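Local coordinates for protein NG, ng-dimethylarginine dimethylaminohydrolase (Pseudomonas aeruginosa, PDB 1H70) that hydrolyses the methylated arginines N(G),N(G)-dimethyl-L-arginine and N(G)-monomethyl-L-arginine to citrulline, releasing dimethylamine or methylamine, at residues 77-82 against 114-119; 159-164 against 180-185; 200-205 against 217-222. The protein carries 1 engineered substitution. One frame throughout, in Å; residues are numbered along the deposited sequence.

Contact 1 of 3, residues 77-82 against 114-119; sequences IITRPG and VEAGDI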
# COMPACT_ATOMS: atom_id res chain seq x y z
N ILE A 77 -8.18 3.83 10.79
CA ILE A 77 -8.51 5.20 10.44
C ILE A 77 -8.95 5.21 8.99
O ILE A 77 -8.15 4.91 8.10
CB ILE A 77 -7.26 6.12 10.56
CG1 ILE A 77 -6.60 6.00 11.94
CG2 ILE A 77 -7.64 7.58 10.34
CD1 ILE A 77 -5.37 5.06 11.97
N ILE A 78 -10.22 5.54 8.75
CA ILE A 78 -10.73 5.67 7.41
C ILE A 78 -10.14 6.97 6.88
O ILE A 78 -10.19 7.99 7.57
CB ILE A 78 -12.26 5.76 7.42
CG1 ILE A 78 -12.86 4.54 8.08
CG2 ILE A 78 -12.83 5.92 6.01
CD1 ILE A 78 -12.54 3.24 7.42
N THR A 79 -9.58 6.92 5.69
CA THR A 79 -8.92 8.10 5.15
C THR A 79 -9.90 9.00 4.40
O THR A 79 -11.12 8.95 4.61
CB THR A 79 -7.74 7.68 4.27
OG1 THR A 79 -8.21 6.95 3.13
CG2 THR A 79 -6.77 6.74 5.03
N ARG A 80 -9.36 9.88 3.55
CA ARG A 80 -10.16 10.80 2.75
C ARG A 80 -9.38 11.07 1.46
O ARG A 80 -8.61 12.03 1.36
CB ARG A 80 -10.41 12.09 3.54
CG ARG A 80 -11.45 13.01 2.89
CD ARG A 80 -12.10 13.97 3.91
NE ARG A 80 -13.04 14.86 3.25
CZ ARG A 80 -12.70 15.98 2.60
NH1 ARG A 80 -11.44 16.38 2.56
NH2 ARG A 80 -13.65 16.72 2.02
N PRO A 81 -9.54 10.18 0.50
CA PRO A 81 -8.78 10.26 -0.75
C PRO A 81 -8.78 11.61 -1.42
O PRO A 81 -9.80 12.31 -1.49
CB PRO A 81 -9.38 9.17 -1.62
CG PRO A 81 -9.86 8.13 -0.62
CD PRO A 81 -10.38 8.97 0.55
N GLY A 82 -7.61 12.00 -1.90
CA GLY A 82 -7.45 13.25 -2.61
C GLY A 82 -8.05 13.13 -4.00
O GLY A 82 -8.54 14.11 -4.55
N VAL A 114 -6.21 12.26 2.70
CA VAL A 114 -5.15 11.26 2.97
C VAL A 114 -5.42 10.01 2.13
O VAL A 114 -6.57 9.61 2.04
CB VAL A 114 -5.10 10.74 4.43
CG1 VAL A 114 -4.12 9.56 4.59
CG2 VAL A 114 -4.65 11.83 5.42
N GLU A 115 -4.38 9.42 1.55
CA GLU A 115 -4.50 8.13 0.87
C GLU A 115 -3.40 7.30 1.54
O GLU A 115 -2.24 7.71 1.51
CB GLU A 115 -4.35 8.18 -0.66
CG GLU A 115 -5.59 8.79 -1.30
CD GLU A 115 -5.50 9.03 -2.79
OE1 GLU A 115 -4.61 8.46 -3.45
OE2 GLU A 115 -6.36 9.79 -3.29
N ALA A 116 -3.78 6.15 2.12
CA ALA A 116 -2.85 5.35 2.90
C ALA A 116 -1.64 4.76 2.19
O ALA A 116 -0.72 4.27 2.85
CB ALA A 116 -3.59 4.25 3.72
N GLY A 117 -1.59 4.84 0.87
CA GLY A 117 -0.40 4.41 0.12
C GLY A 117 0.77 5.34 0.45
O GLY A 117 1.93 5.04 0.21
N ASP A 118 0.44 6.52 1.01
CA ASP A 118 1.42 7.50 1.42
C ASP A 118 1.97 7.20 2.82
O ASP A 118 2.81 7.93 3.33
CB ASP A 118 0.81 8.90 1.45
CG ASP A 118 0.89 9.62 0.12
OD1 ASP A 118 2.01 9.64 -0.46
OD2 ASP A 118 -0.12 10.21 -0.37
N ILE A 119 1.46 6.12 3.43
CA ILE A 119 1.86 5.77 4.80
C ILE A 119 2.65 4.49 4.90
O ILE A 119 2.21 3.40 4.50
CB ILE A 119 0.62 5.73 5.73
CG1 ILE A 119 -0.10 7.08 5.68
CG2 ILE A 119 1.05 5.46 7.21
CD1 ILE A 119 -1.46 7.12 6.40
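R80 and V114 exchange two backbone hydrogen bonds, V114 N to R80 O at 2.8 Å and R80 N to V114 O at 3.2 Å, which make a single antiparallel bridge of the hydrogen-bonded kind. The R80 side chain leads away, and its NH1 is hydrogen-bonded to G112 O. Next to the bridge the beta-branched side chains of T79 and V114 cross at about a right angle, T79 CG2 reaching V114 CG1 at 3.9 Å; the T79 hydroxyl is paired with D67 O. P81 suits its place because it brings no N-H needing an acceptor, and its CB rests 3.5 Å from E115 OE2. That oxygen also takes a weak hydrogen bond from G82 N, 2.9 Å long and bent to 119°. E115 is extended beyond CG, and its other oxygen, OE1, accepts from H163 NE2 and forms a salt bridge with R133 NH1. Backbone donors are met too: E115 N by T134 OG1 and G117 N by D67 OD1. Because OE1 bonds H163 NE2 while OE2 is tied, weakly, to G82 N, E115 is placed as a second-shell residue, consistent with fixing the rotation of the H163 imidazole beside the citrulline pocket.

Contact 2 of 3, residues 159-164 against 180-185; sequences EKVLHL and GEFVSK. With CIR (citrulline), chain B.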
# COMPACT_ATOMS: atom_id res chain seq x y z
N GLU A 159 8.25 14.59 -4.26
CA GLU A 159 7.82 15.36 -5.43
C GLU A 159 7.68 14.53 -6.68
O GLU A 159 6.89 14.88 -7.56
CB GLU A 159 8.79 16.52 -5.73
CG GLU A 159 8.81 17.71 -4.77
CD GLU A 159 7.47 18.42 -4.55
OE1 GLU A 159 6.77 18.75 -5.53
OE2 GLU A 159 7.08 18.67 -3.37
N LYS A 160 8.44 13.44 -6.76
CA LYS A 160 8.47 12.60 -7.97
C LYS A 160 7.61 11.35 -8.09
O LYS A 160 7.62 10.70 -9.16
CB LYS A 160 9.93 12.20 -8.25
CG LYS A 160 10.82 13.37 -8.70
CD LYS A 160 12.30 12.95 -8.67
CE LYS A 160 13.18 14.03 -9.27
NZ LYS A 160 14.64 13.62 -9.24
N VAL A 161 6.89 10.95 -7.04
CA VAL A 161 6.04 9.75 -7.12
C VAL A 161 4.60 10.02 -6.71
O VAL A 161 4.30 11.04 -6.09
CB VAL A 161 6.57 8.61 -6.24
CG1 VAL A 161 7.81 7.97 -6.89
CG2 VAL A 161 6.91 9.13 -4.83
N LEU A 162 3.71 9.08 -7.06
CA LEU A 162 2.29 9.23 -6.74
C LEU A 162 2.07 9.17 -5.24
O LEU A 162 1.40 10.00 -4.69
CB LEU A 162 1.47 8.13 -7.43
CG LEU A 162 -0.04 8.20 -7.17
CD1 LEU A 162 -0.64 9.48 -7.74
CD2 LEU A 162 -0.71 6.94 -7.75
N HIS A 163 2.65 8.18 -4.57
CA HIS A 163 2.52 8.04 -3.13
C HIS A 163 3.90 7.65 -2.61
O HIS A 163 4.71 7.10 -3.35
CB HIS A 163 1.61 6.88 -2.68
CG HIS A 163 0.17 7.00 -3.05
ND1 HIS A 163 -0.40 6.27 -4.08
CD2 HIS A 163 -0.82 7.75 -2.53
CE1 HIS A 163 -1.68 6.59 -4.18
NE2 HIS A 163 -1.97 7.46 -3.24
N LEU A 164 4.11 7.84 -1.32
CA LEU A 164 5.37 7.47 -0.70
C LEU A 164 5.79 6.02 -1.00
O LEU A 164 6.92 5.75 -1.39
CB LEU A 164 5.22 7.62 0.82
CG LEU A 164 6.47 7.38 1.68
CD1 LEU A 164 7.36 8.63 1.62
CD2 LEU A 164 6.04 7.12 3.11
N GLY A 180 14.73 6.08 -6.10
CA GLY A 180 14.70 7.48 -6.43
C GLY A 180 15.08 8.44 -5.32
O GLY A 180 16.12 8.30 -4.68
N GLU A 181 14.20 9.41 -5.09
CA GLU A 181 14.47 10.44 -4.10
C GLU A 181 14.48 10.01 -2.64
O GLU A 181 14.87 10.81 -1.79
CB GLU A 181 13.45 11.57 -4.28
CG GLU A 181 12.06 11.21 -3.76
CD GLU A 181 10.95 12.12 -4.26
OE1 GLU A 181 10.81 13.28 -3.81
OE2 GLU A 181 10.20 11.65 -5.13
N PHE A 182 14.08 8.78 -2.31
CA PHE A 182 14.05 8.39 -0.90
C PHE A 182 15.40 7.83 -0.41
O PHE A 182 15.69 7.85 0.77
CB PHE A 182 12.91 7.41 -0.62
CG PHE A 182 11.58 7.97 -1.03
CD1 PHE A 182 10.89 7.42 -2.07
CD2 PHE A 182 11.06 9.09 -0.38
CE1 PHE A 182 9.67 7.95 -2.47
CE2 PHE A 182 9.83 9.61 -0.77
CZ PHE A 182 9.15 9.04 -1.83
N VAL A 183 16.20 7.35 -1.35
CA VAL A 183 17.48 6.73 -1.03
C VAL A 183 18.40 7.55 -0.12
O VAL A 183 19.00 7.01 0.81
CB VAL A 183 18.23 6.35 -2.33
CG1 VAL A 183 19.61 5.73 -2.03
CG2 VAL A 183 17.41 5.39 -3.15
N SER A 184 18.56 8.84 -0.38
CA SER A 184 19.46 9.65 0.42
C SER A 184 18.79 10.49 1.50
O SER A 184 19.39 11.42 2.01
CB SER A 184 20.23 10.60 -0.51
OG SER A 184 21.26 9.91 -1.23
N LYS A 185 17.54 10.20 1.85
CA LYS A 185 16.85 11.01 2.87
C LYS A 185 17.49 10.81 4.22
O LYS A 185 17.70 9.68 4.61
CB LYS A 185 15.40 10.55 3.04
CG LYS A 185 14.54 10.88 1.85
CD LYS A 185 14.03 12.30 1.96
CE LYS A 185 12.90 12.56 0.97
NZ LYS A 185 12.44 13.97 1.06
C CIR B . -4.79 5.82 -8.50
O CIR B . -5.27 6.24 -7.40
OXT CIR B . -4.30 6.67 -9.35
CA CIR B . -4.71 4.35 -8.78
N CIR B . -4.79 4.11 -10.23
C3 CIR B . -3.39 3.77 -8.20
C4 CIR B . -3.44 3.82 -6.66
C5 CIR B . -2.14 3.29 -6.10
N6 CIR B . -2.17 3.25 -4.63
C7 CIR B . -1.25 2.69 -3.87
O7 CIR B . -0.25 2.12 -4.33
N8 CIR B . -1.42 2.73 -2.53
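The E181 carboxylate receives two successive backbone amides, E159 N on OE1 at 2.9 Å and K160 N on OE2 at 3.0 Å. This two-pronged grip joins two loops of the pentein alpha/beta-propeller fold, one leading to strand 168-170, the other following strand 175-178. Both amides approach on the syn side, the K160 one on the syn lone pair and the E159 one 15° out of the carboxylate plane. Glutamate suits the place, since its two oxygens, approached from their syn sides, are spaced to take two successive N-H groups. K160 adds its CB, 3.2 Å from E181 OE2, while the rest of its extended chain leads away.

Beneath the polar pair, E181 CG sits 3.9 Å above the centre of the F182 ring within the same loop. The ring reaches V161 tip to tip: V161 CG2 touches CZ at 3.7 Å, at the edge and near the ring plane. L164 chi1 of -176° sets CG anti to the backbone N, and chi2 of 79° then turns CD1 to 3.6 Å from F182 CE2.

Between these two apolar residues the loop turns its other side to the ligand. There L162 CD2 comes near the citrulline carboxylate, and CE1 of H163, the inferred proton donor, lies 3.4 Å from citrulline N6.

Contact 3 of 3, residues 200-205 against 217-222; sequences ESYAAN and AGYPRT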
# COMPACT_ATOMS: atom_id res chain seq x y z
N GLU A 200 14.57 -1.36 -12.52
CA GLU A 200 13.67 -2.13 -11.67
C GLU A 200 12.92 -1.28 -10.63
O GLU A 200 12.39 -1.84 -9.66
CB GLU A 200 14.48 -3.20 -10.90
CG GLU A 200 15.17 -4.18 -11.85
CD GLU A 200 15.52 -5.50 -11.21
OE1 GLU A 200 15.31 -5.68 -10.00
OE2 GLU A 200 16.01 -6.42 -11.92
N SER A 201 12.88 0.03 -10.83
CA SER A 201 12.22 0.95 -9.89
C SER A 201 10.85 0.49 -9.39
O SER A 201 10.53 0.70 -8.22
CB SER A 201 12.07 2.34 -10.53
OG SER A 201 11.20 2.27 -11.66
N TYR A 202 10.02 -0.08 -10.27
CA TYR A 202 8.69 -0.55 -9.88
C TYR A 202 8.78 -1.49 -8.69
O TYR A 202 7.93 -1.45 -7.80
CB TYR A 202 8.01 -1.29 -11.03
CG TYR A 202 6.59 -1.80 -10.80
CD1 TYR A 202 5.53 -0.92 -10.56
CD2 TYR A 202 6.31 -3.16 -10.84
CE1 TYR A 202 4.23 -1.40 -10.37
CE2 TYR A 202 5.03 -3.64 -10.65
CZ TYR A 202 3.99 -2.76 -10.43
OH TYR A 202 2.71 -3.25 -10.24
N ALA A 203 9.82 -2.33 -8.65
CA ALA A 203 9.99 -3.29 -7.56
C ALA A 203 10.34 -2.73 -6.19
O ALA A 203 10.60 -3.48 -5.27
CB ALA A 203 10.96 -4.41 -7.96
N ALA A 204 10.34 -1.41 -6.02
CA ALA A 204 10.55 -0.84 -4.69
C ALA A 204 9.27 -1.05 -3.89
O ALA A 204 9.26 -0.92 -2.66
CB ALA A 204 10.85 0.64 -4.74
N ASN A 205 8.17 -1.32 -4.61
CA ASN A 205 6.90 -1.58 -3.91
C ASN A 205 6.77 -3.10 -3.74
O ASN A 205 6.58 -3.81 -4.73
CB ASN A 205 5.75 -0.98 -4.72
CG ASN A 205 4.40 -1.05 -4.01
OD1 ASN A 205 3.74 -0.02 -3.80
ND2 ASN A 205 3.96 -2.23 -3.70
N ALA A 217 6.68 -9.87 -10.32
CA ALA A 217 7.54 -10.79 -11.09
C ALA A 217 8.24 -10.00 -12.19
O ALA A 217 7.67 -9.03 -12.70
CB ALA A 217 6.71 -11.89 -11.69
N GLY A 218 9.47 -10.40 -12.54
CA GLY A 218 10.22 -9.72 -13.58
C GLY A 218 11.28 -8.72 -13.13
O GLY A 218 11.76 -7.91 -13.93
N TYR A 219 11.69 -8.78 -11.87
CA TYR A 219 12.68 -7.86 -11.29
C TYR A 219 13.71 -8.71 -10.56
O TYR A 219 13.75 -8.80 -9.35
CB TYR A 219 11.95 -6.81 -10.41
CG TYR A 219 10.91 -6.04 -11.23
CD1 TYR A 219 9.56 -6.39 -11.20
CD2 TYR A 219 11.29 -5.00 -12.08
CE1 TYR A 219 8.63 -5.69 -11.97
CE2 TYR A 219 10.37 -4.32 -12.85
CZ TYR A 219 9.04 -4.66 -12.79
OH TYR A 219 8.14 -3.96 -13.57
N PRO A 220 14.58 -9.36 -11.33
CA PRO A 220 15.56 -10.29 -10.76
C PRO A 220 16.61 -9.74 -9.81
O PRO A 220 16.99 -10.46 -8.88
CB PRO A 220 16.23 -10.94 -11.98
CG PRO A 220 15.77 -10.22 -13.18
CD PRO A 220 14.65 -9.29 -12.81
N ARG A 221 17.09 -8.52 -10.02
CA ARG A 221 18.12 -8.01 -9.12
C ARG A 221 17.55 -7.76 -7.72
O ARG A 221 18.17 -8.05 -6.71
CB ARG A 221 18.77 -6.74 -9.68
CG ARG A 221 19.66 -6.99 -10.90
CD ARG A 221 20.21 -5.69 -11.47
NE ARG A 221 21.15 -5.11 -10.52
CZ ARG A 221 21.74 -3.92 -10.64
NH1 ARG A 221 21.49 -3.14 -11.68
NH2 ARG A 221 22.58 -3.52 -9.69
N THR A 222 16.35 -7.18 -7.71
CA THR A 222 15.67 -6.89 -6.46
C THR A 222 15.28 -8.18 -5.75
O THR A 222 15.41 -8.30 -4.54
CB THR A 222 14.41 -6.05 -6.75
OG1 THR A 222 14.80 -4.77 -7.27
CG2 THR A 222 13.65 -5.81 -5.44
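Y219, at the N-cap position of helix 220-227, opens the contact by leaning its side chain on the 3-10 segment 201-204. Its CB meets A203 CB at 3.6 Å, close enough that a small residue suits position 203. Further out, Y219 CE1 lies in the plane of the Y202 ring, at its edge, 3.6 Å from CD2; the two ring planes are inclined at 48°, with centroids 5.8 Å apart. Across the ring from CE1, Y219 CD2 comes to 3.8 Å from E200 CB, the two side chains sliding past each other in opposite directions. Y202 itself is held by its hydroxyl, which is hydrogen-bonded with G246 O and T238 OG1.

P220 follows, suited to the first turn of a helix since it has no N-H to leave without an acceptor; its CD packs 3.3 Å from E200 OE2. R221 then gives its backbone N to the syn lone pair of E200 OE2, 3.0 Å and nearly straight at 164°, while its guanidinium leads away to a long, weak ion pair with E199. T222 donates twice to E200 OE1: N at 2.9 Å on the syn side, and OG1, also at 2.9 Å, nearly along the C-O axis. Its chi1 of -65° sets OG1 beside the backbone N, bringing both donors to the same oxygen.

A buried carboxylate bound by first-turn amides, where the helix dipole would probably help stabilise its negative charge, typifies anion binding at a helix N-terminus.

Overall arrangement
Contacts 1 and 2 have centres about 17 Å apart, yet they meet at the active site. E115 OE1 of contact 1 lies 2.8 Å from H163 NE2 of contact 2, and D118 OD1 lies 2.9 Å from L164 N, both probable hydrogen bonds. The loop 159-164 is thus held by 114-119 on one flank and by 180-185 on another, with citrulline against it. Contact 3 lies about 25 Å from contact 1, centre to centre, across the middle of the chain, and touches neither of the others. It comes near the pocket at Y202, whose side chain lies about 7 Å from that of S250, the engineered residue at the inferred nucleophile position, which is hydrogen-bonded to citrulline.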